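Local coordinates for glycosyl hydrolase, family 31/fibronectin type III domain protein (Clostridium perfringens, PDB 4UAP) that binds galacto-configured sugars such as N-acetylgalactosamine through a beta-sandwich carbohydrate-binding module (CBM32) of a family 31 glycoside hydrolase, at residues Arg36-Lys40 with Gly51-Met57; Met57-Phe61 with Ile142-Phe147; Glu68-Asn74 with Ala112-Leu118. Residues are numbered along the deposited sequence.

Interaction 1: Arg36-Lys40 with Gly51-Met57; sequences RMDLK and GTLPFEM
In this beta-sandwich of the CBM32 family, the short strand 37-38 lies in one sheet and the strand starting at Phe55 in the other; their side chains meet in the core between. Segment 36-40 is extended throughout. The two segments draw together toward one end: CA atoms are 10.9 Å apart at Met37 and Met57 but 5.4 Å at Lys40 and Gly51. Arg36, a residue of the N-acetylgalactosamine pocket, turns from the core and pairs with Asp38, Arg36 NE to Asp38 OD1 2.9 Å and Arg36 NH2 to Asp38 OD2 2.7 Å, a salt bridge that, with Asp33 on Arg36 NH1, holds the guanidinium. Met37, chi1 t, points the other way, into the core. Its long, flexible thioether can reach across the core: Met37 SD lies 3.8 Å from Phe55 CE2, an oblique Met-aromatic contact, and 4.0 Å from Met57 SD. Leu39 is the main wedge. Leu39 CD1 sits over one face of the Phe55 ring, 4.1 Å from Phe55 CG, while Leu39 CD2 reaches Leu53 CD2 at 3.9 Å and Gly51 C at 3.6 Å; a CB on Gly51 would clash with Leu39 CG. The peptide before Pro54 is cis. At Lys40, whose amine leads away to the carbonyl of Leu15, a water bridges the backbones, 2.7 Å from Lys40 O and accepting from Gly51 N at 2.7 Å.

Interaction 2: Met57-Phe61 with Ile142-Phe147; sequences MTFEF and INEIEF. With CA (calcium ion), chain D.
One strand does two jobs here: segment 142-147 supplies two ligands to a calcium ion while its apolar side chains pack across the core against strand 57-61. Asn143 O and Glu144 OE2 each lie 2.3 Å from CA, a hard oxygen environment suited to calcium; Lys23, Asp26, Thr28 and Ser35 complete the site. The backbone departs from extended form at Asn143, with phi/psi of -74/-43, and returns to it at Glu144. This local kink lets Asn143 and Glu144 both stay out of the core, so that Ile142 and Ile145, three positions apart, both point into it. The strand axes pass 10.6 Å apart at -31°, running roughly the same way, a separation bridged by side chains rather than by backbone pairing. Met57, Phe59 and Phe61 face inward, with Thr58 and Glu60 turned out. Met57 CE touches Ile142 CD1 at 3.8 Å, and Ile145 CD1, from an mt rotamer, approaches Phe59 CZ at 3.7 Å. At the far end three rings cluster, broad flat groups that fill the gap. Phe147, chi1 m, brings its CZ over a face of Phe59, 3.5 Å from Phe59 CG, with centroids 5.0 Å apart and planes at an oblique 51°. Phe61 instead turns its edge to the face of Phe147 in a T-shaped pair, centroids 5.7 Å apart and planes at 80°. Such face-to-face packing of two sheets is the arrangement of a beta-sandwich carbohydrate-binding module such as this CBM32, with a calcium bound beside one sheet.

Interaction 3: Glu68-Asn74 with Ala112-Leu118; sequences ENFTIYN and ATTVYEL
Ala112 begins an antiparallel pairing in which strand 113-118 runs beside strand 69-74, axes 4.6 Å apart and directions at 166°. Ala112 O accepts from Asn74 N at 2.9 Å, and a water donates both to Ala112 O (2.7 Å) and to Asn74 O (2.6 Å). Thr113 forms a non-hydrogen-bonded pair with Tyr73, its CG2 lying 3.6 Å from Tyr73 CD2. Thr114 and Ile72 form a hydrogen-bonded pair, Thr114 N to Ile72 O and Ile72 N to Thr114 O both 2.8 Å, and the inward Thr114 OG1 accepts from Asn74 ND2 at 3.1 Å. Beta-branched Val115 suits an extended strand; it pairs without backbone hydrogen bonds with Thr71, CA atoms 4.5 Å apart. Tyr116 returns to the hydrogen-bonded pattern with Phe70: Tyr116 N to Phe70 O 2.9 Å, Phe70 N to Tyr116 O 3.2 Å. Phe70, chi1 p, lays its ring back across the neighbouring strand, so Tyr116 CB sits 3.6 Å from the Phe70 ring centroid in a CH-pi contact, the two rings slid apart. The Tyr116 hydroxyl bonds Gly104 O. Glu117 stands opposite Asn69 on the outer face; waters 2.8 Å from Glu117 OE1 lead to Glu68 O and Asn69 ND2. Leu118 N reaches Glu68 O at 2.8 Å, and Leu118 CD1 meets Phe70 CD2 at 3.9 Å. On their other side Glu68 and Asn69 form a classic beta bulge against Tyr148. The chemistry is two-sided: Phe70, Ile72, Tyr116 and Leu118 bury apolar surface in the core, while Asn69 and Glu117 remain hydrated.

Strand 141-149 connects all three contacts, lying between strands 37-38 and 64-74 in one sheet. Met37 N to Ile142 O, 2.8 Å, probably a hydrogen bond, ties interaction 1 to interaction 2, which also share Met57; the centres are 13 Å apart. On its other edge Glu146 O to Thr71 N and Glu144 O to Tyr73 N, both 2.8 Å and probable hydrogen bonds, join interaction 2 to interaction 3, centres 10 Å apart. Interactions 1 and 3 do not touch. The sugar lies at the end of the sandwich by interaction 1: Arg36 touches it, whereas the Ile142 side chain is about 11 Å and that of Asn74 about 13 Å from it.

Interaction 1: Arg36-Lys40 with Gly51-Met57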
loop_
_atom_site.group_PDB
_atom_site.type_symbol
_atom_site.label_atom_id
_atom_site.label_comp_id
_atom_site.label_asym_id
_atom_site.label_seq_id
_atom_site.Cartn_x
_atom_site.Cartn_y
_atom_site.Cartn_z
ATOM N N ARG A 36 -10.544 3.269 1.842
ATOM C CA ARG A 36 -9.547 2.662 0.961
ATOM C C ARG A 36 -8.942 3.568 -0.103
ATOM O O ARG A 36 -9.568 4.536 -0.541
ATOM C CB ARG A 36 -10.160 1.453 0.237
ATOM C CG ARG A 36 -10.753 0.377 1.130
ATOM C CD ARG A 36 -10.959 -0.906 0.328
ATOM N NE ARG A 36 -11.596 -0.623 -0.959
ATOM C CZ ARG A 36 -12.908 -0.647 -1.180
ATOM N NH1 ARG A 36 -13.760 -0.964 -0.202
ATOM N NH2 ARG A 36 -13.369 -0.358 -2.388
ATOM N N MET A 37 -7.721 3.218 -0.513
ATOM C CA MET A 37 -7.150 3.619 -1.795
ATOM C C MET A 37 -7.455 2.515 -2.810
ATOM O O MET A 37 -7.128 1.348 -2.573
ATOM C CB MET A 37 -5.630 3.832 -1.689
ATOM C CG MET A 37 -4.951 4.329 -2.990
ATOM S SD MET A 37 -3.241 3.764 -3.255
ATOM C CE MET A 37 -3.612 2.112 -3.811
ATOM N N ASP A 38 -8.082 2.884 -3.925
ATOM C CA ASP A 38 -8.439 1.945 -4.984
ATOM C C ASP A 38 -7.895 2.426 -6.331
ATOM O O ASP A 38 -7.950 3.616 -6.637
ATOM C CB ASP A 38 -9.966 1.797 -5.109
ATOM C CG ASP A 38 -10.583 0.816 -4.097
ATOM O OD1 ASP A 38 -9.992 0.520 -3.032
ATOM O OD2 ASP A 38 -11.702 0.346 -4.386
ATOM N N LEU A 39 -7.401 1.499 -7.142
ATOM C CA LEU A 39 -7.190 1.761 -8.559
ATOM C C LEU A 39 -8.540 2.139 -9.174
ATOM O O LEU A 39 -9.583 1.748 -8.644
ATOM C CB LEU A 39 -6.603 0.528 -9.243
ATOM C CG LEU A 39 -5.235 0.711 -9.894
ATOM C CD1 LEU A 39 -4.213 1.180 -8.871
ATOM C CD2 LEU A 39 -4.791 -0.584 -10.580
ATOM N N LYS A 40 -8.531 2.883 -10.279
ATOM C CA LYS A 40 -9.780 3.326 -10.908
ATOM C C LYS A 40 -10.795 2.195 -11.078
ATOM O O LYS A 40 -10.473 1.123 -11.604
ATOM C CB LYS A 40 -9.507 3.952 -12.281
ATOM C CG LYS A 40 -8.932 5.359 -12.250
ATOM C CD LYS A 40 -8.802 5.912 -13.670
ATOM C CE LYS A 40 -8.137 7.283 -13.671
ATOM N NZ LYS A 40 -8.687 8.179 -12.618
ATOM N N GLY A 51 -6.503 2.208 -14.295
ATOM C CA GLY A 51 -5.233 2.158 -13.593
ATOM C C GLY A 51 -4.609 0.817 -13.889
ATOM O O GLY A 51 -5.329 -0.143 -14.194
ATOM N N THR A 52 -3.286 0.718 -13.798
ATOM C CA THR A 52 -2.625 -0.553 -14.057
ATOM C C THR A 52 -1.560 -0.877 -13.017
ATOM O O THR A 52 -0.867 0.012 -12.511
ATOM C CB THR A 52 -1.962 -0.583 -15.453
ATOM O OG1 THR A 52 -0.874 0.346 -15.485
ATOM C CG2 THR A 52 -2.975 -0.235 -16.545
ATOM N N LEU A 53 -1.451 -2.154 -12.688
ATOM C CA LEU A 53 -0.352 -2.636 -11.868
ATOM C C LEU A 53 0.812 -2.900 -12.818
ATOM O O LEU A 53 0.588 -3.190 -13.985
ATOM C CB LEU A 53 -0.750 -3.894 -11.106
ATOM C CG LEU A 53 -1.971 -3.707 -10.204
ATOM C CD1 LEU A 53 -2.287 -4.994 -9.453
ATOM C CD2 LEU A 53 -1.709 -2.555 -9.231
ATOM N N PRO A 54 2.056 -2.799 -12.331
ATOM C CA PRO A 54 2.425 -2.512 -10.939
ATOM C C PRO A 54 2.142 -1.066 -10.539
ATOM O O PRO A 54 2.278 -0.151 -11.351
ATOM C CB PRO A 54 3.932 -2.797 -10.914
ATOM C CG PRO A 54 4.380 -2.486 -12.323
ATOM C CD PRO A 54 3.242 -2.975 -13.193
ATOM N N PHE A 55 1.750 -0.865 -9.288
ATOM C CA PHE A 55 1.496 0.485 -8.796
ATOM C C PHE A 55 2.441 0.812 -7.641
ATOM O O PHE A 55 2.467 0.127 -6.621
ATOM C CB PHE A 55 0.034 0.653 -8.356
ATOM C CG PHE A 55 -0.284 2.042 -7.893
ATOM C CD1 PHE A 55 -0.363 3.082 -8.811
ATOM C CD2 PHE A 55 -0.487 2.314 -6.546
ATOM C CE1 PHE A 55 -0.638 4.370 -8.399
ATOM C CE2 PHE A 55 -0.756 3.607 -6.121
ATOM C CZ PHE A 55 -0.833 4.641 -7.051
ATOM N N GLU A 56 3.206 1.878 -7.816
ATOM C CA GLU A 56 4.257 2.258 -6.890
ATOM C C GLU A 56 3.789 3.354 -5.941
ATOM O O GLU A 56 3.275 4.390 -6.372
ATOM C CB GLU A 56 5.477 2.717 -7.691
ATOM C CG GLU A 56 6.696 3.089 -6.899
ATOM C CD GLU A 56 7.789 3.639 -7.809
ATOM O OE1 GLU A 56 7.794 4.865 -8.060
ATOM O OE2 GLU A 56 8.611 2.836 -8.300
ATOM N N MET A 57 3.964 3.108 -4.646
ATOM C CA MET A 57 3.580 4.044 -3.596
ATOM C C MET A 57 4.839 4.435 -2.814
ATOM O O MET A 57 5.526 3.570 -2.267
ATOM C CB MET A 57 2.539 3.413 -2.662
ATOM C CG MET A 57 1.171 3.120 -3.305
ATOM S SD MET A 57 0.210 1.813 -2.459
ATOM C CE MET A 57 1.027 0.344 -3.078
HETATM O O HOH W 1 -8.494 0.634 -13.317
#

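Interaction 2: Met57-Phe61 with Ile142-Phe147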
loop_
_atom_site.group_PDB
_atom_site.type_symbol
_atom_site.label_atom_id
_atom_site.label_comp_id
_atom_site.label_asym_id
_atom_site.label_seq_id
_atom_site.Cartn_x
_atom_site.Cartn_y
_atom_site.Cartn_z
ATOM N N MET A 57 3.964 3.108 -4.646
ATOM C CA MET A 57 3.580 4.044 -3.596
ATOM C C MET A 57 4.839 4.435 -2.814
ATOM O O MET A 57 5.526 3.570 -2.267
ATOM C CB MET A 57 2.539 3.413 -2.662
ATOM C CG MET A 57 1.171 3.120 -3.305
ATOM S SD MET A 57 0.210 1.813 -2.459
ATOM C CE MET A 57 1.027 0.344 -3.078
ATOM N N THR A 58 5.143 5.728 -2.777
ATOM C CA THR A 58 6.360 6.206 -2.127
ATOM C C THR A 58 6.045 6.884 -0.800
ATOM O O THR A 58 5.189 7.766 -0.736
ATOM C CB THR A 58 7.121 7.185 -3.024
ATOM O OG1 THR A 58 7.494 6.511 -4.232
ATOM C CG2 THR A 58 8.380 7.722 -2.310
ATOM N N PHE A 59 6.746 6.464 0.250
ATOM C CA PHE A 59 6.542 7.008 1.588
ATOM C C PHE A 59 7.831 7.645 2.088
ATOM O O PHE A 59 8.885 7.018 2.086
ATOM C CB PHE A 59 6.085 5.914 2.552
ATOM C CG PHE A 59 4.772 5.280 2.158
ATOM C CD1 PHE A 59 4.739 4.231 1.254
ATOM C CD2 PHE A 59 3.577 5.760 2.665
ATOM C CE1 PHE A 59 3.531 3.649 0.875
ATOM C CE2 PHE A 59 2.361 5.176 2.302
ATOM C CZ PHE A 59 2.350 4.123 1.396
ATOM N N GLU A 60 7.737 8.893 2.517
ATOM C CA GLU A 60 8.909 9.606 2.990
ATOM C C GLU A 60 8.681 10.163 4.382
ATOM O O GLU A 60 7.567 10.559 4.739
ATOM C CB GLU A 60 9.270 10.736 2.035
ATOM C CG GLU A 60 9.700 10.273 0.671
ATOM C CD GLU A 60 9.886 11.430 -0.284
ATOM O OE1 GLU A 60 8.866 11.916 -0.824
ATOM O OE2 GLU A 60 11.046 11.862 -0.489
ATOM N N PHE A 61 9.749 10.178 5.165
ATOM C CA PHE A 61 9.735 10.815 6.462
ATOM C C PHE A 61 10.631 12.051 6.336
ATOM O O PHE A 61 11.561 12.060 5.525
ATOM C CB PHE A 61 10.228 9.848 7.543
ATOM C CG PHE A 61 9.842 8.407 7.295
ATOM C CD1 PHE A 61 8.564 7.946 7.600
ATOM C CD2 PHE A 61 10.758 7.511 6.759
ATOM C CE1 PHE A 61 8.213 6.612 7.371
ATOM C CE2 PHE A 61 10.421 6.186 6.527
ATOM C CZ PHE A 61 9.142 5.732 6.831
ATOM N N ILE A 142 -6.463 -1.111 -1.206
ATOM C CA ILE A 142 -5.689 -1.150 0.028
ATOM C C ILE A 142 -6.358 -0.250 1.064
ATOM O O ILE A 142 -6.681 0.897 0.765
ATOM C CB ILE A 142 -4.230 -0.699 -0.216
ATOM C CG1 ILE A 142 -3.549 -1.636 -1.225
ATOM C CG2 ILE A 142 -3.459 -0.638 1.104
ATOM C CD1 ILE A 142 -2.140 -1.150 -1.675
ATOM N N ASN A 143 -6.583 -0.769 2.271
ATOM C CA ASN A 143 -7.237 0.010 3.326
ATOM C C ASN A 143 -6.346 1.084 3.933
ATOM O O ASN A 143 -6.779 2.194 4.198
ATOM C CB ASN A 143 -7.710 -0.907 4.461
ATOM C CG ASN A 143 -8.654 -1.981 3.993
ATOM O OD1 ASN A 143 -9.080 -1.993 2.833
ATOM N ND2 ASN A 143 -9.007 -2.891 4.903
ATOM N N GLU A 144 -5.095 0.729 4.186
ATOM C CA GLU A 144 -4.223 1.569 4.995
ATOM C C GLU A 144 -2.841 0.959 4.993
ATOM O O GLU A 144 -2.701 -0.254 4.860
ATOM C CB GLU A 144 -4.747 1.686 6.442
ATOM C CG GLU A 144 -3.996 2.727 7.321
ATOM C CD GLU A 144 -4.601 4.130 7.240
ATOM O OE1 GLU A 144 -4.122 5.041 7.943
ATOM O OE2 GLU A 144 -5.563 4.332 6.468
ATOM N N ILE A 145 -1.823 1.798 5.126
ATOM C CA ILE A 145 -0.482 1.312 5.389
ATOM C C ILE A 145 0.032 2.087 6.590
ATOM O O ILE A 145 0.010 3.315 6.583
ATOM C CB ILE A 145 0.460 1.482 4.173
ATOM C CG1 ILE A 145 -0.070 0.655 2.988
ATOM C CG2 ILE A 145 1.888 1.056 4.549
ATOM C CD1 ILE A 145 0.737 0.812 1.667
ATOM N N GLU A 146 0.442 1.358 7.627
ATOM C CA GLU A 146 0.915 1.940 8.889
ATOM C C GLU A 146 2.391 1.661 9.117
ATOM O O GLU A 146 2.869 0.569 8.810
ATOM C CB GLU A 146 0.121 1.377 10.075
ATOM C CG GLU A 146 -1.338 1.743 10.070
ATOM C CD GLU A 146 -2.042 1.295 11.324
ATOM O OE1 GLU A 146 -1.554 0.339 11.968
ATOM O OE2 GLU A 146 -3.081 1.900 11.667
ATOM N N PHE A 147 3.099 2.639 9.679
ATOM C CA PHE A 147 4.531 2.506 9.954
ATOM C C PHE A 147 4.771 2.549 11.464
ATOM O O PHE A 147 4.259 3.426 12.156
ATOM C CB PHE A 147 5.322 3.613 9.234
ATOM C CG PHE A 147 5.254 3.512 7.732
ATOM C CD1 PHE A 147 4.136 3.962 7.046
ATOM C CD2 PHE A 147 6.287 2.932 7.016
ATOM C CE1 PHE A 147 4.052 3.844 5.668
ATOM C CE2 PHE A 147 6.222 2.816 5.643
ATOM C CZ PHE A 147 5.098 3.271 4.964
HETATM CA CA CA D . -7.390 4.235 5.050
#

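Interaction 3: Glu68-Asn74 with Ala112-Leu118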
loop_
_atom_site.group_PDB
_atom_site.type_symbol
_atom_site.label_atom_id
_atom_site.label_comp_id
_atom_site.label_asym_id
_atom_site.label_seq_id
_atom_site.Cartn_x
_atom_site.Cartn_y
_atom_site.Cartn_z
ATOM N N GLU A 68 10.298 -0.586 13.306
ATOM C CA GLU A 68 10.054 -1.984 13.653
ATOM C C GLU A 68 9.397 -2.711 12.472
ATOM O O GLU A 68 9.772 -3.832 12.133
ATOM C CB GLU A 68 9.175 -2.092 14.903
ATOM C CG GLU A 68 9.831 -1.562 16.177
ATOM C CD GLU A 68 10.884 -2.513 16.767
ATOM O OE1 GLU A 68 11.329 -3.455 16.065
ATOM O OE2 GLU A 68 11.263 -2.314 17.947
ATOM N N ASN A 69 8.425 -2.064 11.836
ATOM C CA ASN A 69 7.739 -2.663 10.688
ATOM C C ASN A 69 6.919 -1.650 9.919
ATOM O O ASN A 69 6.712 -0.533 10.388
ATOM C CB ASN A 69 6.810 -3.807 11.145
ATOM C CG ASN A 69 5.513 -3.299 11.793
ATOM O OD1 ASN A 69 4.647 -2.721 11.127
ATOM N ND2 ASN A 69 5.373 -3.528 13.087
ATOM N N PHE A 70 6.438 -2.037 8.743
ATOM C CA PHE A 70 5.233 -1.399 8.247
ATOM C C PHE A 70 4.210 -2.491 7.971
ATOM O O PHE A 70 4.557 -3.653 7.733
ATOM C CB PHE A 70 5.494 -0.494 7.027
ATOM C CG PHE A 70 6.040 -1.192 5.813
ATOM C CD1 PHE A 70 5.193 -1.836 4.923
ATOM C CD2 PHE A 70 7.396 -1.139 5.526
ATOM C CE1 PHE A 70 5.696 -2.445 3.789
ATOM C CE2 PHE A 70 7.908 -1.759 4.391
ATOM C CZ PHE A 70 7.058 -2.403 3.522
ATOM N N THR A 71 2.944 -2.102 8.068
ATOM C CA THR A 71 1.820 -3.017 8.014
ATOM C C THR A 71 0.814 -2.534 6.989
ATOM O O THR A 71 0.302 -1.417 7.093
ATOM C CB THR A 71 1.129 -3.132 9.381
ATOM O OG1 THR A 71 2.053 -3.674 10.338
ATOM C CG2 THR A 71 -0.097 -4.024 9.288
ATOM N N ILE A 72 0.548 -3.386 6.001
ATOM C CA ILE A 72 -0.411 -3.107 4.949
ATOM C C ILE A 72 -1.731 -3.781 5.318
ATOM O O ILE A 72 -1.759 -4.982 5.595
ATOM C CB ILE A 72 0.093 -3.621 3.576
ATOM C CG1 ILE A 72 1.468 -3.003 3.249
ATOM C CG2 ILE A 72 -0.926 -3.312 2.472
ATOM C CD1 ILE A 72 2.164 -3.618 2.035
ATOM N N TYR A 73 -2.807 -2.999 5.355
ATOM C CA TYR A 73 -4.123 -3.535 5.655
ATOM C C TYR A 73 -4.877 -3.810 4.358
ATOM O O TYR A 73 -5.149 -2.900 3.567
ATOM C CB TYR A 73 -4.905 -2.573 6.548
ATOM C CG TYR A 73 -4.341 -2.462 7.951
ATOM C CD1 TYR A 73 -3.258 -1.624 8.227
ATOM C CD2 TYR A 73 -4.891 -3.199 9.003
ATOM C CE1 TYR A 73 -2.742 -1.523 9.510
ATOM C CE2 TYR A 73 -4.371 -3.112 10.290
ATOM C CZ TYR A 73 -3.310 -2.270 10.537
ATOM O OH TYR A 73 -2.811 -2.176 11.812
ATOM N N ASN A 74 -5.198 -5.082 4.144
ATOM C CA ASN A 74 -5.793 -5.524 2.896
ATOM C C ASN A 74 -7.311 -5.514 2.950
ATOM O O ASN A 74 -7.904 -5.619 4.019
ATOM C CB ASN A 74 -5.293 -6.923 2.546
ATOM C CG ASN A 74 -3.799 -6.950 2.315
ATOM O OD1 ASN A 74 -3.281 -6.176 1.515
ATOM N ND2 ASN A 74 -3.093 -7.808 3.050
ATOM N N ALA A 112 -5.495 -10.456 6.538
ATOM C CA ALA A 112 -5.972 -9.093 6.752
ATOM C C ALA A 112 -4.829 -8.077 6.759
ATOM O O ALA A 112 -5.027 -6.914 6.418
ATOM C CB ALA A 112 -6.763 -9.002 8.054
ATOM N N THR A 113 -3.636 -8.507 7.160
ATOM C CA THR A 113 -2.486 -7.604 7.130
ATOM C C THR A 113 -1.310 -8.276 6.467
ATOM O O THR A 113 -1.166 -9.501 6.520
ATOM C CB THR A 113 -2.040 -7.143 8.540
ATOM O OG1 THR A 113 -1.665 -8.285 9.320
ATOM C CG2 THR A 113 -3.151 -6.378 9.250
ATOM N N THR A 114 -0.479 -7.460 5.836
ATOM C CA THR A 114 0.776 -7.910 5.275
ATOM C C THR A 114 1.840 -7.108 5.986
ATOM O O THR A 114 1.877 -5.882 5.868
ATOM C CB THR A 114 0.839 -7.694 3.756
ATOM O OG1 THR A 114 -0.132 -8.543 3.127
ATOM C CG2 THR A 114 2.236 -8.016 3.207
ATOM N N VAL A 115 2.678 -7.791 6.755
ATOM C CA VAL A 115 3.620 -7.105 7.626
ATOM C C VAL A 115 5.062 -7.304 7.160
ATOM O O VAL A 115 5.517 -8.435 6.978
ATOM C CB VAL A 115 3.468 -7.581 9.082
ATOM C CG1 VAL A 115 4.461 -6.858 9.997
ATOM C CG2 VAL A 115 2.040 -7.340 9.564
ATOM N N TYR A 116 5.754 -6.190 6.932
ATOM C CA TYR A 116 7.192 -6.195 6.671
ATOM C C TYR A 116 7.924 -5.940 7.975
ATOM O O TYR A 116 7.890 -4.822 8.501
ATOM C CB TYR A 116 7.576 -5.135 5.627
ATOM C CG TYR A 116 7.456 -5.595 4.189
ATOM C CD1 TYR A 116 6.215 -5.684 3.563
ATOM C CD2 TYR A 116 8.585 -5.931 3.453
ATOM C CE1 TYR A 116 6.104 -6.097 2.235
ATOM C CE2 TYR A 116 8.489 -6.345 2.136
ATOM C CZ TYR A 116 7.245 -6.430 1.529
ATOM O OH TYR A 116 7.160 -6.842 0.215
ATOM N N GLU A 117 8.556 -6.977 8.515
ATOM C CA GLU A 117 9.313 -6.825 9.749
ATOM C C GLU A 117 10.685 -6.271 9.412
ATOM O O GLU A 117 11.440 -6.888 8.655
ATOM C CB GLU A 117 9.436 -8.154 10.495
ATOM C CG GLU A 117 8.113 -8.724 10.984
ATOM C CD GLU A 117 7.536 -7.928 12.138
ATOM O OE1 GLU A 117 8.210 -6.990 12.610
ATOM O OE2 GLU A 117 6.410 -8.246 12.579
ATOM N N LEU A 118 11.004 -5.109 9.972
ATOM C CA LEU A 118 12.212 -4.382 9.581
ATOM C C LEU A 118 13.305 -4.385 10.652
ATOM O O LEU A 118 14.423 -3.943 10.394
ATOM C CB LEU A 118 11.851 -2.944 9.216
ATOM C CG LEU A 118 10.893 -2.807 8.027
ATOM C CD1 LEU A 118 10.557 -1.349 7.782
ATOM C CD2 LEU A 118 11.501 -3.448 6.775
HETATM O O HOH W 2 10.864 -6.256 13.215
HETATM O O HOH W 3 6.853 -5.417 14.455
HETATM O O HOH W 4 -7.287 -5.462 6.585
#